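Glucosamine--fructose-6-phosphate aminotransferase [isomerizing] (Francisella tularensis subsp. tularensis, PDB 3TBF) probably makes glucosamine 6-phosphate from fructose 6-phosphate with nitrogen taken from glutamine, this C-terminal part being the isomerase portion built of two SIS domains. Local coordinates at residues L306-K312 / I324-A330. Numbering follows the deposited sequence.
Sequences LILFVDK and IVLELDA
Phe309 and Leu326 run alongside each other from the same face of a two-strand pairing. Leu326 CB and CD2 approach the ring obliquely, with Phe309 CD1 3.9 Å from Leu326 CB and Phe309 CE1 also close to Leu326 CD2. Pro343 and Leu344 of helix 335-355 touch the ring, while Ile217 and Ile220 of helix 214-221 reach Leu326. Leu328, which meets Val339 of helix 335-355, has CG between its backbone N and carbonyl carbon (chi1 62°), a turn that leans CD2 back over the neighbouring strand, 3.5 Å from Val310 O and near Phe309 CB. Ile307 and Ile324 continue the Phe309 face with a looser touch. On the other face Val310 CG2 packs obliquely on Val325 CG1 (4.2 Å), and Leu308 CD1 touches Val325 CG2.

Between the faces runs a parallel ladder in which Ile324, Leu326 and Leu328 each bond to the residues before and after their register partners Ile307, Phe309 and Asp311, from Ile324 N to Leu306 O through Lys312 N to Leu328 O. Strand 324-328 is an outermost strand of the five-stranded parallel sheet, order 2-1-3-4-5, of the second SIS domain; strand 305-311 also bonds to 278-283 and so lies inside it.

Past the last rung, Asp311 takes over as a side-chain acceptor. With CG anti to the backbone N (chi1 -177°), its OD2 accepts a hydrogen bond from Ala330 N at 3.0 Å, from above the carboxylate plane, while OD1 accepts one from Ala313 N, so two backbone N-H groups hold the carboxylate and both oxygens tie down chain leaving the strands. At the exposed edge the Lys312 chain passes roughly perpendicular to that of Glu327, Lys312 CG lying 3.3 Å from Glu327 OE1; a water donates to Lys312 O and Glu327 OE1, each at 2.8 Å.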
ATOM      1  N   LEU A 306      -5.375 -16.787  16.817  1.00 31.38           N
ATOM      2  CA  LEU A 306      -6.407 -15.952  16.244  1.00 30.02           C
ATOM      3  C   LEU A 306      -7.122 -15.210  17.363  1.00 29.56           C
ATOM      4  O   LEU A 306      -7.608 -15.843  18.327  1.00 29.83           O
ATOM      5  CB  LEU A 306      -7.449 -16.785  15.458  1.00 30.51           C
ATOM      6  CG  LEU A 306      -7.212 -17.138  13.975  1.00 31.33           C
ATOM      7  CD1 LEU A 306      -5.757 -17.555  13.757  1.00 30.60           C
ATOM      8  CD2 LEU A 306      -8.166 -18.253  13.450  1.00 28.39           C
ATOM      9  N   ILE A 307      -7.131 -13.872  17.220  1.00 27.12           N
ATOM     10  CA  ILE A 307      -7.839 -12.934  18.091  1.00 25.60           C
ATOM     11  C   ILE A 307      -8.766 -12.153  17.199  1.00 24.13           C
ATOM     12  O   ILE A 307      -8.309 -11.335  16.365  1.00 22.07           O
ATOM     13  CB  ILE A 307      -6.855 -11.989  18.748  1.00 25.26           C
ATOM     14  CG1 ILE A 307      -5.917 -12.790  19.657  1.00 26.18           C
ATOM     15  CG2 ILE A 307      -7.563 -10.970  19.517  1.00 23.45           C
ATOM     16  CD1 ILE A 307      -4.717 -12.020  20.071  1.00 25.42           C
ATOM     17  N   LEU A 308     -10.063 -12.434  17.330  1.00 23.52           N
ATOM     18  CA  LEU A 308     -11.015 -11.986  16.337  1.00 23.29           C
ATOM     19  C   LEU A 308     -12.055 -11.082  16.907  1.00 23.16           C
ATOM     20  O   LEU A 308     -12.648 -11.391  17.913  1.00 24.86           O
ATOM     21  CB  LEU A 308     -11.695 -13.161  15.683  1.00 23.95           C
ATOM     22  CG  LEU A 308     -10.808 -14.287  15.138  1.00 24.79           C
ATOM     23  CD1 LEU A 308     -11.717 -15.386  14.693  1.00 25.71           C
ATOM     24  CD2 LEU A 308      -9.874 -13.834  14.012  1.00 21.89           C
ATOM     25  N   PHE A 309     -12.271  -9.963  16.228  1.00 22.43           N
ATOM     26  CA  PHE A 309     -13.324  -9.070  16.512  1.00 21.41           C
ATOM     27  C   PHE A 309     -14.336  -9.185  15.410  1.00 21.43           C
ATOM     28  O   PHE A 309     -14.088  -8.915  14.246  1.00 22.32           O
ATOM     29  CB  PHE A 309     -12.788  -7.663  16.578  1.00 21.86           C
ATOM     30  CG  PHE A 309     -11.788  -7.457  17.662  1.00 21.90           C
ATOM     31  CD1 PHE A 309     -12.163  -7.458  18.984  1.00 22.18           C
ATOM     32  CD2 PHE A 309     -10.481  -7.269  17.362  1.00 23.16           C
ATOM     33  CE1 PHE A 309     -11.234  -7.276  19.996  1.00 21.75           C
ATOM     34  CE2 PHE A 309      -9.556  -7.074  18.374  1.00 24.20           C
ATOM     35  CZ  PHE A 309      -9.957  -7.095  19.702  1.00 21.31           C
ATOM     36  N   VAL A 310     -15.519  -9.560  15.795  1.00 22.56           N
ATOM     37  CA  VAL A 310     -16.468 -10.188  14.911  1.00 23.03           C
ATOM     38  C   VAL A 310     -17.798  -9.517  15.132  1.00 22.38           C
ATOM     39  O   VAL A 310     -18.097  -9.151  16.229  1.00 21.99           O
ATOM     40  CB  VAL A 310     -16.488 -11.687  15.326  1.00 24.98           C
ATOM     41  CG1 VAL A 310     -17.894 -12.304  15.265  1.00 27.05           C
ATOM     42  CG2 VAL A 310     -15.374 -12.469  14.620  1.00 20.38           C
ATOM     43  N   ASP A 311     -18.587  -9.326  14.087  1.00 23.47           N
ATOM     44  CA  ASP A 311     -19.938  -8.778  14.234  1.00 23.95           C
ATOM     45  C   ASP A 311     -20.823  -9.900  14.758  1.00 26.04           C
ATOM     46  O   ASP A 311     -20.659 -11.059  14.329  1.00 26.24           O
ATOM     47  CB  ASP A 311     -20.495  -8.264  12.908  1.00 23.77           C
ATOM     48  CG  ASP A 311     -21.871  -7.611  13.053  1.00 26.49           C
ATOM     49  OD1 ASP A 311     -22.894  -8.315  13.260  1.00 32.50           O
ATOM     50  OD2 ASP A 311     -21.944  -6.367  12.977  1.00 29.65           O
ATOM     51  N   LYS A 312     -21.740  -9.565  15.665  1.00 26.63           N
ATOM     52  CA  LYS A 312     -22.594 -10.569  16.341  1.00 29.62           C
ATOM     53  C   LYS A 312     -23.342 -11.439  15.334  1.00 29.81           C
ATOM     54  O   LYS A 312     -23.465 -12.626  15.543  1.00 29.91           O
ATOM     55  CB  LYS A 312     -23.617  -9.917  17.282  1.00 30.41           C
ATOM     56  CG  LYS A 312     -22.996  -9.117  18.495  1.00 34.69           C
ATOM     57  CD  LYS A 312     -24.092  -8.485  19.373  1.00 39.26           C
ATOM     58  CE  LYS A 312     -23.823  -8.578  20.900  1.00 42.38           C
ATOM     59  NZ  LYS A 312     -24.767  -7.635  21.688  1.00 41.03           N
ATOM     60  N   ILE A 324      -9.521 -16.592  20.352  1.00 38.83           N
ATOM     61  CA  ILE A 324     -10.259 -15.669  21.229  1.00 37.28           C
ATOM     62  C   ILE A 324     -11.213 -14.847  20.384  1.00 34.84           C
ATOM     63  O   ILE A 324     -10.818 -14.239  19.410  1.00 34.85           O
ATOM     64  CB  ILE A 324      -9.328 -14.693  21.954  1.00 36.87           C
ATOM     65  CG1 ILE A 324      -8.267 -15.447  22.740  1.00 38.44           C
ATOM     66  CG2 ILE A 324     -10.116 -13.836  22.922  1.00 37.44           C
ATOM     67  CD1 ILE A 324      -7.275 -14.515  23.432  1.00 38.09           C
ATOM     68  N   VAL A 325     -12.468 -14.810  20.753  1.00 33.20           N
ATOM     69  CA  VAL A 325     -13.466 -14.161  19.917  1.00 31.82           C
ATOM     70  C   VAL A 325     -14.329 -13.207  20.715  1.00 31.41           C
ATOM     71  O   VAL A 325     -15.021 -13.634  21.627  1.00 32.20           O
ATOM     72  CB  VAL A 325     -14.352 -15.194  19.236  1.00 32.07           C
ATOM     73  CG1 VAL A 325     -15.287 -14.519  18.267  1.00 30.78           C
ATOM     74  CG2 VAL A 325     -13.474 -16.238  18.527  1.00 29.99           C
ATOM     75  N   LEU A 326     -14.244 -11.922  20.378  1.00 30.03           N
ATOM     76  CA  LEU A 326     -15.043 -10.874  20.984  1.00 30.04           C
ATOM     77  C   LEU A 326     -16.008 -10.435  19.911  1.00 29.62           C
ATOM     78  O   LEU A 326     -15.617 -10.290  18.757  1.00 30.18           O
ATOM     79  CB  LEU A 326     -14.157  -9.713  21.454  1.00 29.19           C
ATOM     80  CG  LEU A 326     -13.575  -9.915  22.865  1.00 32.31           C
ATOM     81  CD1 LEU A 326     -12.892 -11.262  22.952  1.00 38.80           C
ATOM     82  CD2 LEU A 326     -12.583  -8.821  23.354  1.00 30.20           C
ATOM     83  N   GLU A 327     -17.259 -10.224  20.281  1.00 29.25           N
ATOM     84  CA  GLU A 327     -18.297  -9.948  19.321  1.00 29.69           C
ATOM     85  C   GLU A 327     -18.923  -8.610  19.601  1.00 28.61           C
ATOM     86  O   GLU A 327     -18.966  -8.158  20.728  1.00 28.59           O
ATOM     87  CB  GLU A 327     -19.351 -11.052  19.338  1.00 30.87           C
ATOM     88  CG  GLU A 327     -20.280 -11.014  20.500  1.00 36.21           C
ATOM     89  CD  GLU A 327     -21.367 -12.093  20.434  1.00 42.04           C
ATOM     90  OE1 GLU A 327     -22.091 -12.177  19.403  1.00 44.72           O
ATOM     91  OE2 GLU A 327     -21.487 -12.847  21.429  1.00 46.18           O
ATOM     92  N   LEU A 328     -19.435  -7.974  18.570  1.00 27.67           N
ATOM     93  CA  LEU A 328     -20.041  -6.697  18.746  1.00 26.64           C
ATOM     94  C   LEU A 328     -20.973  -6.406  17.596  1.00 25.90           C
ATOM     95  O   LEU A 328     -20.836  -6.978  16.545  1.00 26.43           O
ATOM     96  CB  LEU A 328     -18.937  -5.620  18.835  1.00 27.34           C
ATOM     97  CG  LEU A 328     -17.959  -5.346  17.675  1.00 26.46           C
ATOM     98  CD1 LEU A 328     -17.435  -3.933  17.765  1.00 26.84           C
ATOM     99  CD2 LEU A 328     -16.818  -6.295  17.760  1.00 28.91           C
ATOM    100  N   ASP A 329     -21.921  -5.501  17.796  1.00 25.44           N
ATOM    101  CA  ASP A 329     -22.749  -5.004  16.712  0.60 25.49           C
ATOM    102  C   ASP A 329     -22.008  -3.874  16.050  1.00 24.25           C
ATOM    103  O   ASP A 329     -21.729  -2.889  16.684  1.00 24.14           O
ATOM    104  CB  ASP A 329     -24.084  -4.497  17.239  0.60 26.39           C
ATOM    105  CG  ASP A 329     -25.063  -4.128  16.119  0.60 29.41           C
ATOM    106  OD1 ASP A 329     -24.659  -4.139  14.907  0.60 29.82           O
ATOM    107  OD2 ASP A 329     -26.243  -3.843  16.471  0.60 31.56           O
ATOM    108  N   ALA A 330     -21.689  -4.032  14.765  1.00 23.90           N
ATOM    109  CA  ALA A 330     -20.923  -3.030  13.995  1.00 22.02           C
ATOM    110  C   ALA A 330     -21.715  -2.296  12.896  1.00 21.74           C
ATOM    111  O   ALA A 330     -21.259  -1.264  12.367  1.00 21.56           O
ATOM    112  CB  ALA A 330     -19.687  -3.673  13.391  1.00 21.23           C
TER
HETATM  113  O   HOH W   1     -24.058 -13.635  18.131  1.00 31.80           O